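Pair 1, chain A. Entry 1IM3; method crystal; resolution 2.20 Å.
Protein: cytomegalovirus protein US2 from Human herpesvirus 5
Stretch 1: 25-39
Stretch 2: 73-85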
# COMPACT_ATOMS: atom_id res chain seq x y z
N GLY A 25 -24.43 -1.67 22.14
CA GLY A 25 -24.94 -1.69 20.77
C GLY A 25 -24.92 -3.12 20.28
O GLY A 25 -24.48 -4.03 20.99
N ASN A 26 -25.38 -3.35 19.05
CA ASN A 26 -25.39 -4.70 18.52
C ASN A 26 -24.25 -5.00 17.54
O ASN A 26 -24.42 -5.85 16.66
CB ASN A 26 -26.76 -5.00 17.87
CG ASN A 26 -27.09 -4.06 16.72
OD1 ASN A 26 -26.36 -3.10 16.44
ND2 ASN A 26 -28.21 -4.32 16.04
N MET A 27 -23.10 -4.34 17.71
CA MET A 27 -21.94 -4.57 16.84
C MET A 27 -21.50 -6.03 16.95
O MET A 27 -21.41 -6.57 18.05
CB MET A 27 -20.72 -3.74 17.25
CG MET A 27 -20.96 -2.30 17.60
SD MET A 27 -21.45 -2.16 19.33
CE MET A 27 -19.98 -2.56 20.13
N SER A 28 -21.20 -6.65 15.81
CA SER A 28 -20.75 -8.04 15.81
C SER A 28 -19.21 -8.08 15.81
O SER A 28 -18.59 -9.08 16.16
CB SER A 28 -21.30 -8.78 14.58
OG SER A 28 -21.01 -8.07 13.38
N ARG A 29 -18.58 -6.98 15.43
CA ARG A 29 -17.12 -6.93 15.42
C ARG A 29 -16.71 -5.50 15.75
O ARG A 29 -17.54 -4.59 15.69
CB ARG A 29 -16.59 -7.33 14.04
CG ARG A 29 -17.14 -6.46 12.91
CD ARG A 29 -16.84 -7.03 11.52
NE ARG A 29 -17.68 -6.35 10.53
CZ ARG A 29 -17.35 -5.23 9.90
NH1 ARG A 29 -16.18 -4.63 10.13
NH2 ARG A 29 -18.22 -4.70 9.05
N PHE A 30 -15.44 -5.32 16.11
CA PHE A 30 -14.94 -3.99 16.46
C PHE A 30 -13.43 -3.83 16.26
O PHE A 30 -12.69 -4.80 16.10
CB PHE A 30 -15.21 -3.69 17.93
CG PHE A 30 -14.22 -4.36 18.86
CD1 PHE A 30 -14.30 -5.74 19.10
CD2 PHE A 30 -13.13 -3.64 19.38
CE1 PHE A 30 -13.31 -6.40 19.85
CE2 PHE A 30 -12.12 -4.28 20.13
CZ PHE A 30 -12.21 -5.67 20.37
N VAL A 31 -12.98 -2.57 16.30
CA VAL A 31 -11.58 -2.22 16.23
C VAL A 31 -11.42 -1.12 17.28
O VAL A 31 -12.17 -0.15 17.27
CB VAL A 31 -11.15 -1.64 14.87
CG1 VAL A 31 -9.66 -1.34 14.91
CG2 VAL A 31 -11.46 -2.63 13.75
N PHE A 32 -10.48 -1.31 18.20
CA PHE A 32 -10.22 -0.31 19.26
C PHE A 32 -8.92 0.35 18.82
O PHE A 32 -7.87 -0.28 18.84
CB PHE A 32 -10.03 -1.01 20.60
CG PHE A 32 -9.91 -0.07 21.77
CD1 PHE A 32 -11.01 0.63 22.25
CD2 PHE A 32 -8.69 0.10 22.42
CE1 PHE A 32 -10.91 1.47 23.36
CE2 PHE A 32 -8.58 0.95 23.54
CZ PHE A 32 -9.70 1.62 24.00
N ASP A 33 -8.99 1.62 18.43
CA ASP A 33 -7.81 2.30 17.89
C ASP A 33 -7.47 3.59 18.66
O ASP A 33 -7.75 4.69 18.19
CB ASP A 33 -8.09 2.58 16.41
CG ASP A 33 -6.88 3.13 15.66
OD1 ASP A 33 -5.78 3.25 16.24
OD2 ASP A 33 -7.04 3.46 14.46
N PRO A 34 -6.87 3.47 19.85
CA PRO A 34 -6.51 4.63 20.67
C PRO A 34 -5.27 5.40 20.23
O PRO A 34 -4.26 4.82 19.87
CB PRO A 34 -6.36 4.02 22.07
CG PRO A 34 -5.75 2.70 21.77
CD PRO A 34 -6.56 2.21 20.55
N LYS A 35 -5.38 6.73 20.26
CA LYS A 35 -4.25 7.58 19.87
C LYS A 35 -3.95 8.61 20.95
O LYS A 35 -4.86 9.08 21.64
CB LYS A 35 -4.54 8.37 18.59
CG LYS A 35 -4.49 7.61 17.25
CD LYS A 35 -5.87 7.07 16.86
CE LYS A 35 -5.99 6.74 15.36
NZ LYS A 35 -5.10 5.66 14.83
N ALA A 36 -2.68 8.95 21.09
CA ALA A 36 -2.28 9.97 22.05
C ALA A 36 -2.26 11.25 21.23
O ALA A 36 -1.78 11.27 20.10
CB ALA A 36 -0.89 9.69 22.60
N ASP A 37 -2.81 12.32 21.77
CA ASP A 37 -2.78 13.58 21.04
C ASP A 37 -1.87 14.53 21.80
O ASP A 37 -2.13 14.85 22.96
CB ASP A 37 -4.16 14.21 20.93
CG ASP A 37 -4.18 15.37 19.97
OD1 ASP A 37 -3.12 16.01 19.78
OD2 ASP A 37 -5.26 15.66 19.41
N TYR A 38 -0.80 14.97 21.14
CA TYR A 38 0.16 15.88 21.76
C TYR A 38 -0.13 17.32 21.34
O TYR A 38 0.75 18.18 21.38
CB TYR A 38 1.59 15.51 21.36
CG TYR A 38 1.95 14.08 21.70
CD1 TYR A 38 1.60 13.52 22.92
CD2 TYR A 38 2.68 13.30 20.80
CE1 TYR A 38 1.96 12.22 23.25
CE2 TYR A 38 3.05 12.01 21.11
CZ TYR A 38 2.69 11.47 22.34
OH TYR A 38 3.06 10.19 22.66
N GLY A 39 -1.37 17.56 20.94
CA GLY A 39 -1.76 18.88 20.51
C GLY A 39 -1.36 19.05 19.06
O GLY A 39 -0.30 19.61 18.77
N PHE A 73 1.66 14.47 26.49
CA PHE A 73 0.28 14.05 26.32
C PHE A 73 -0.73 15.13 26.62
O PHE A 73 -0.69 15.79 27.66
CB PHE A 73 -0.05 12.83 27.18
CG PHE A 73 -1.35 12.16 26.79
CD1 PHE A 73 -1.35 11.13 25.86
CD2 PHE A 73 -2.55 12.53 27.38
CE1 PHE A 73 -2.53 10.47 25.52
CE2 PHE A 73 -3.74 11.88 27.04
CZ PHE A 73 -3.73 10.85 26.11
N GLU A 74 -1.65 15.30 25.70
CA GLU A 74 -2.70 16.27 25.89
C GLU A 74 -4.05 15.60 26.05
O GLU A 74 -4.59 15.56 27.15
CB GLU A 74 -2.76 17.22 24.71
CG GLU A 74 -1.94 18.47 24.90
CD GLU A 74 -2.20 19.50 23.83
OE1 GLU A 74 -3.39 19.74 23.52
OE2 GLU A 74 -1.22 20.06 23.30
N THR A 75 -4.61 15.11 24.93
CA THR A 75 -5.89 14.41 24.93
C THR A 75 -5.84 12.99 24.31
O THR A 75 -4.94 12.68 23.52
CB THR A 75 -7.00 15.22 24.19
OG1 THR A 75 -6.75 15.23 22.78
CG2 THR A 75 -7.03 16.65 24.67
N LEU A 76 -6.80 12.14 24.70
CA LEU A 76 -6.93 10.79 24.17
C LEU A 76 -7.85 10.87 22.96
O LEU A 76 -9.01 11.27 23.10
CB LEU A 76 -7.55 9.82 25.21
CG LEU A 76 -7.88 8.41 24.68
CD1 LEU A 76 -6.59 7.70 24.28
CD2 LEU A 76 -8.60 7.59 25.73
N ALA A 77 -7.34 10.54 21.78
CA ALA A 77 -8.16 10.53 20.58
C ALA A 77 -8.47 9.06 20.36
O ALA A 77 -7.58 8.27 20.05
CB ALA A 77 -7.41 11.09 19.39
N LEU A 78 -9.73 8.70 20.51
CA LEU A 78 -10.13 7.31 20.39
C LEU A 78 -10.93 7.03 19.13
O LEU A 78 -12.09 7.42 19.02
CB LEU A 78 -10.94 6.92 21.62
CG LEU A 78 -11.30 5.45 21.81
CD1 LEU A 78 -10.04 4.59 21.73
CD2 LEU A 78 -11.99 5.28 23.18
N ARG A 79 -10.30 6.36 18.17
CA ARG A 79 -10.98 6.00 16.94
C ARG A 79 -11.56 4.61 17.14
O ARG A 79 -10.87 3.70 17.58
CB ARG A 79 -10.01 6.00 15.75
CG ARG A 79 -10.61 5.47 14.43
CD ARG A 79 -9.64 5.56 13.25
NE ARG A 79 -10.20 4.94 12.05
CZ ARG A 79 -10.05 3.67 11.71
NH1 ARG A 79 -9.33 2.83 12.47
NH2 ARG A 79 -10.63 3.22 10.61
N LEU A 80 -12.84 4.45 16.85
CA LEU A 80 -13.47 3.15 17.02
C LEU A 80 -14.20 2.79 15.76
O LEU A 80 -14.72 3.67 15.08
CB LEU A 80 -14.49 3.20 18.17
CG LEU A 80 -14.01 3.51 19.58
CD1 LEU A 80 -15.21 3.61 20.50
CD2 LEU A 80 -13.05 2.42 20.07
N VAL A 81 -14.19 1.52 15.38
CA VAL A 81 -14.99 1.15 14.24
C VAL A 81 -15.83 -0.01 14.73
O VAL A 81 -15.33 -1.05 15.17
CB VAL A 81 -14.14 0.86 12.95
CG1 VAL A 81 -12.68 0.90 13.24
CG2 VAL A 81 -14.60 -0.41 12.29
N LEU A 82 -17.13 0.23 14.74
CA LEU A 82 -18.12 -0.71 15.24
C LEU A 82 -18.94 -1.19 14.07
O LEU A 82 -19.61 -0.39 13.40
CB LEU A 82 -19.01 0.00 16.25
CG LEU A 82 -18.24 0.86 17.26
CD1 LEU A 82 -19.21 1.68 18.10
CD2 LEU A 82 -17.39 -0.03 18.14
N GLN A 83 -18.88 -2.49 13.81
CA GLN A 83 -19.64 -3.03 12.68
C GLN A 83 -19.30 -2.24 11.43
O GLN A 83 -20.14 -2.11 10.56
CB GLN A 83 -21.14 -2.91 12.94
CG GLN A 83 -21.75 -4.11 13.55
CD GLN A 83 -21.93 -5.19 12.55
OE1 GLN A 83 -21.12 -5.31 11.62
NE2 GLN A 83 -23.00 -5.99 12.71
N GLY A 84 -18.09 -1.71 11.34
CA GLY A 84 -17.73 -0.94 10.16
C GLY A 84 -17.96 0.55 10.22
O GLY A 84 -17.42 1.28 9.38
N ASP A 85 -18.74 1.03 11.19
CA ASP A 85 -18.98 2.46 11.31
C ASP A 85 -17.88 3.06 12.15
O ASP A 85 -17.58 2.56 13.25
CB ASP A 85 -20.34 2.75 11.94
CG ASP A 85 -21.50 2.43 11.01
OD1 ASP A 85 -21.41 2.74 9.79
OD2 ASP A 85 -22.52 1.86 11.49
O HOH W 1 -15.97 -3.10 13.29

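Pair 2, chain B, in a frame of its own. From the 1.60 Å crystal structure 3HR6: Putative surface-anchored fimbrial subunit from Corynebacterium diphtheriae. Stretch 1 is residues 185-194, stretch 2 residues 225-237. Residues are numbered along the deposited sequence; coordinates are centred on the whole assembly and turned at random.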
# COMPACT_ATOMS: atom_id res chain seq x y z
N GLU B 185 -13.33 11.69 -9.60
CA GLU B 185 -12.55 11.83 -10.84
C GLU B 185 -12.12 10.47 -11.34
O GLU B 185 -11.92 10.28 -12.55
CB GLU B 185 -11.26 12.60 -10.62
CG GLU B 185 -11.33 14.04 -10.23
CD GLU B 185 -9.92 14.52 -9.94
OE1 GLU B 185 -9.01 14.27 -10.77
OE2 GLU B 185 -9.70 15.12 -8.89
N GLY B 186 -11.99 9.53 -10.41
CA GLY B 186 -11.51 8.20 -10.72
C GLY B 186 -11.28 7.53 -9.40
O GLY B 186 -11.47 8.15 -8.36
N PHE B 187 -10.86 6.27 -9.41
CA PHE B 187 -10.66 5.56 -8.17
C PHE B 187 -9.76 4.38 -8.46
O PHE B 187 -10.16 3.44 -9.14
CB PHE B 187 -12.00 5.12 -7.55
CG PHE B 187 -11.97 5.05 -6.04
CD1 PHE B 187 -12.17 6.18 -5.28
CD2 PHE B 187 -11.74 3.87 -5.39
CE1 PHE B 187 -12.18 6.13 -3.92
CE2 PHE B 187 -11.70 3.84 -3.99
CZ PHE B 187 -11.92 4.95 -3.28
N THR B 188 -8.51 4.51 -8.04
CA THR B 188 -7.52 3.50 -8.32
C THR B 188 -6.97 2.93 -7.02
O THR B 188 -6.68 3.67 -6.10
CB THR B 188 -6.37 4.10 -9.15
OG1 THR B 188 -6.87 4.51 -10.43
CG2 THR B 188 -5.24 3.07 -9.37
N VAL B 189 -6.87 1.61 -6.92
CA VAL B 189 -6.19 0.96 -5.80
C VAL B 189 -5.00 0.25 -6.43
O VAL B 189 -5.18 -0.57 -7.31
CB VAL B 189 -7.07 -0.01 -5.01
CG1 VAL B 189 -6.21 -0.75 -3.88
CG2 VAL B 189 -8.28 0.72 -4.42
N ALA B 190 -3.77 0.62 -6.00
CA ALA B 190 -2.56 0.04 -6.56
C ALA B 190 -1.71 -0.53 -5.47
O ALA B 190 -1.69 -0.04 -4.35
CB ALA B 190 -1.71 1.07 -7.32
N ASP B 191 -1.00 -1.59 -5.84
CA ASP B 191 -0.18 -2.30 -4.84
C ASP B 191 1.08 -2.72 -5.52
O ASP B 191 1.04 -3.49 -6.48
CB ASP B 191 -0.97 -3.50 -4.29
CG ASP B 191 -0.29 -4.18 -3.11
OD1 ASP B 191 0.98 -4.27 -3.12
OD2 ASP B 191 -1.01 -4.59 -2.21
N LYS B 192 2.22 -2.18 -5.06
CA LYS B 192 3.51 -2.56 -5.62
C LYS B 192 3.99 -3.69 -4.75
O LYS B 192 4.44 -3.46 -3.61
CB LYS B 192 4.52 -1.39 -5.64
CG LYS B 192 5.83 -1.66 -6.36
CD LYS B 192 6.64 -0.33 -6.35
CE LYS B 192 7.89 -0.36 -7.15
NZ LYS B 192 8.55 0.96 -7.01
N LEU B 193 3.80 -4.90 -5.24
CA LEU B 193 4.10 -6.08 -4.47
C LEU B 193 5.57 -6.06 -4.06
O LEU B 193 6.41 -5.62 -4.83
CB LEU B 193 3.81 -7.34 -5.26
CG LEU B 193 2.34 -7.82 -5.40
CD1 LEU B 193 1.46 -6.80 -6.10
CD2 LEU B 193 2.27 -9.14 -6.13
N PRO B 194 5.87 -6.62 -2.88
CA PRO B 194 7.29 -6.79 -2.59
C PRO B 194 8.01 -7.68 -3.61
O PRO B 194 7.39 -8.55 -4.24
CB PRO B 194 7.30 -7.43 -1.20
CG PRO B 194 6.01 -8.08 -1.04
CD PRO B 194 5.00 -7.30 -1.92
N GLN B 225 5.27 -4.12 -14.49
CA GLN B 225 6.53 -4.25 -13.79
C GLN B 225 7.12 -2.88 -13.62
O GLN B 225 7.17 -2.10 -14.56
CB GLN B 225 7.51 -5.11 -14.59
CG GLN B 225 7.13 -6.57 -14.64
CD GLN B 225 6.83 -7.17 -13.29
OE1 GLN B 225 7.73 -7.52 -12.51
NE2 GLN B 225 5.54 -7.29 -12.99
N VAL B 226 7.57 -2.59 -12.41
CA VAL B 226 8.39 -1.42 -12.14
C VAL B 226 9.65 -1.97 -11.49
O VAL B 226 9.59 -2.46 -10.37
CB VAL B 226 7.76 -0.41 -11.21
CG1 VAL B 226 8.79 0.67 -10.87
CG2 VAL B 226 6.51 0.23 -11.83
N GLY B 227 10.75 -1.94 -12.23
CA GLY B 227 11.94 -2.67 -11.83
C GLY B 227 11.64 -4.14 -11.55
O GLY B 227 11.05 -4.84 -12.39
N ASP B 228 12.05 -4.62 -10.39
CA ASP B 228 11.91 -6.04 -10.06
C ASP B 228 10.64 -6.31 -9.26
O ASP B 228 10.52 -7.35 -8.60
CB ASP B 228 13.14 -6.56 -9.31
CG ASP B 228 13.36 -5.85 -7.98
OD1 ASP B 228 12.64 -4.90 -7.63
OD2 ASP B 228 14.31 -6.25 -7.27
N ARG B 229 9.72 -5.35 -9.28
CA ARG B 229 8.45 -5.53 -8.59
C ARG B 229 7.24 -5.36 -9.51
O ARG B 229 7.23 -4.51 -10.38
CB ARG B 229 8.35 -4.58 -7.41
CG ARG B 229 9.43 -4.92 -6.35
CD ARG B 229 9.60 -3.78 -5.43
NE ARG B 229 8.40 -3.55 -4.63
CZ ARG B 229 8.23 -2.55 -3.77
NH1 ARG B 229 9.14 -1.61 -3.63
NH2 ARG B 229 7.09 -2.46 -3.10
N THR B 230 6.23 -6.18 -9.26
CA THR B 230 4.93 -6.09 -9.93
C THR B 230 4.00 -5.15 -9.18
O THR B 230 3.81 -5.28 -7.98
CB THR B 230 4.24 -7.46 -9.98
OG1 THR B 230 5.11 -8.41 -10.55
CG2 THR B 230 2.97 -7.37 -10.85
N VAL B 231 3.42 -4.19 -9.90
CA VAL B 231 2.32 -3.40 -9.42
C VAL B 231 1.02 -4.00 -9.97
O VAL B 231 0.90 -4.27 -11.17
CB VAL B 231 2.40 -1.95 -9.94
CG1 VAL B 231 1.24 -1.12 -9.40
CG2 VAL B 231 3.75 -1.31 -9.58
N LEU B 232 0.08 -4.22 -9.06
CA LEU B 232 -1.28 -4.61 -9.37
C LEU B 232 -2.13 -3.36 -9.22
O LEU B 232 -2.03 -2.67 -8.24
CB LEU B 232 -1.77 -5.66 -8.39
CG LEU B 232 -3.27 -6.01 -8.44
CD1 LEU B 232 -3.73 -6.52 -9.79
CD2 LEU B 232 -3.61 -7.00 -7.34
N SER B 233 -2.99 -3.10 -10.19
CA SER B 233 -3.80 -1.88 -10.20
C SER B 233 -5.22 -2.23 -10.54
O SER B 233 -5.43 -2.97 -11.49
CB SER B 233 -3.28 -0.98 -11.31
OG SER B 233 -4.08 0.19 -11.41
N VAL B 234 -6.14 -1.68 -9.74
CA VAL B 234 -7.59 -1.85 -9.93
C VAL B 234 -8.16 -0.46 -10.06
O VAL B 234 -7.99 0.36 -9.18
CB VAL B 234 -8.24 -2.55 -8.77
CG1 VAL B 234 -9.81 -2.54 -8.97
CG2 VAL B 234 -7.66 -3.98 -8.62
N GLN B 235 -8.89 -0.23 -11.15
CA GLN B 235 -9.35 1.10 -11.44
C GLN B 235 -10.81 1.02 -11.75
O GLN B 235 -11.22 0.21 -12.57
CB GLN B 235 -8.60 1.55 -12.67
CG GLN B 235 -8.64 2.99 -12.95
CD GLN B 235 -7.45 3.42 -13.80
OE1 GLN B 235 -6.34 3.73 -13.27
NE2 GLN B 235 -7.65 3.41 -15.07
N LEU B 236 -11.59 1.91 -11.15
CA LEU B 236 -13.01 2.00 -11.44
C LEU B 236 -13.30 3.12 -12.43
O LEU B 236 -12.82 4.23 -12.29
CB LEU B 236 -13.83 2.24 -10.18
CG LEU B 236 -13.67 1.23 -9.05
CD1 LEU B 236 -14.42 1.70 -7.76
CD2 LEU B 236 -14.16 -0.13 -9.52
N ALA B 237 -14.15 2.82 -13.39
CA ALA B 237 -14.54 3.80 -14.41
C ALA B 237 -16.00 3.59 -14.79
O ALA B 237 -16.68 2.78 -14.17
CB ALA B 237 -13.62 3.69 -15.61
O HOH W 2 6.78 -8.12 -7.05

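What backbone geometry do the two pairs share? Each is a pair of neighbouring antiparallel strands, with N-to-C directions 160° apart in pair 1 and 168° apart in pair 2; fourteen central residues superpose with an RMSD of 0.6 Å. The register coincides as well. V31(A) faces V81(A) as V189(B) faces V234(B), and D33(A) faces R79(A) as D191(B) faces L232(B). At these sites the backbones bond in both directions: V31(A) N donates to V81(A) O at 3.0 Å and V81(A) N to V31(A) O at 3.2 Å, while V189(B) N to V234(B) O and V234(B) N to V189(B) O both measure 2.8 Å.

Where do the side chains agree? The valine pair is the clearest match, with side-chain centres 0.8 Å apart at both V31(A)/V189(B) and V81(A)/V234(B). L78(A) and V231(B) also coincide, their centres 0.4 Å apart, yet they meet different neighbours. In pair 1 the F32(A) ring receives L78(A) CD1 over its face, 3.6 Å from F32(A) CE1. The matching A190(B) is far smaller, and its CB lies 4.2 Å from V231(B) CG1.

How is the shared aspartate used? In pair 1, D33(A) OD2 forms a salt bridge with R79(A) NH1 at 3.1 Å, and K35(A) NZ adds a second within its own strand, 2.9 Å from D33(A) OD1. This places two cationic groups around one carboxylate. In pair 2 the positions of R79(A) and K35(A) are held by L232(B) and L193(B), which make an apolar contact instead, L193(B) CD1 lying 4.1 Å from L232(B) CB. D191(B) therefore has no cationic partner in the opposing stretch, but its OD2 is hydrogen-bonded elsewhere in the structure.

What replaces the leucine next to the proline? P34(A) and L76(A) match K192(B) and R229(B). The pair 1 contact is apolar and loose, with P34(A) CB 4.3 Å from L76(A) CD1. In pair 2 the arginine reaches across to backbone carbonyls: R229(B) NH2 donates to K192(B) O and R229(B) NE to L193(B) O, each at 2.9 Å. K192(B) CG lies over one face of the guanidinium, 3.6 Å from R229(B) NH2, so the aliphatic part of the lysine packs against the arginine. The two charged groups still come fairly close, with K192(B) NZ 4.3 Å from R229(B) NH1; the lysine amine is hydrogen-bonded elsewhere in the structure.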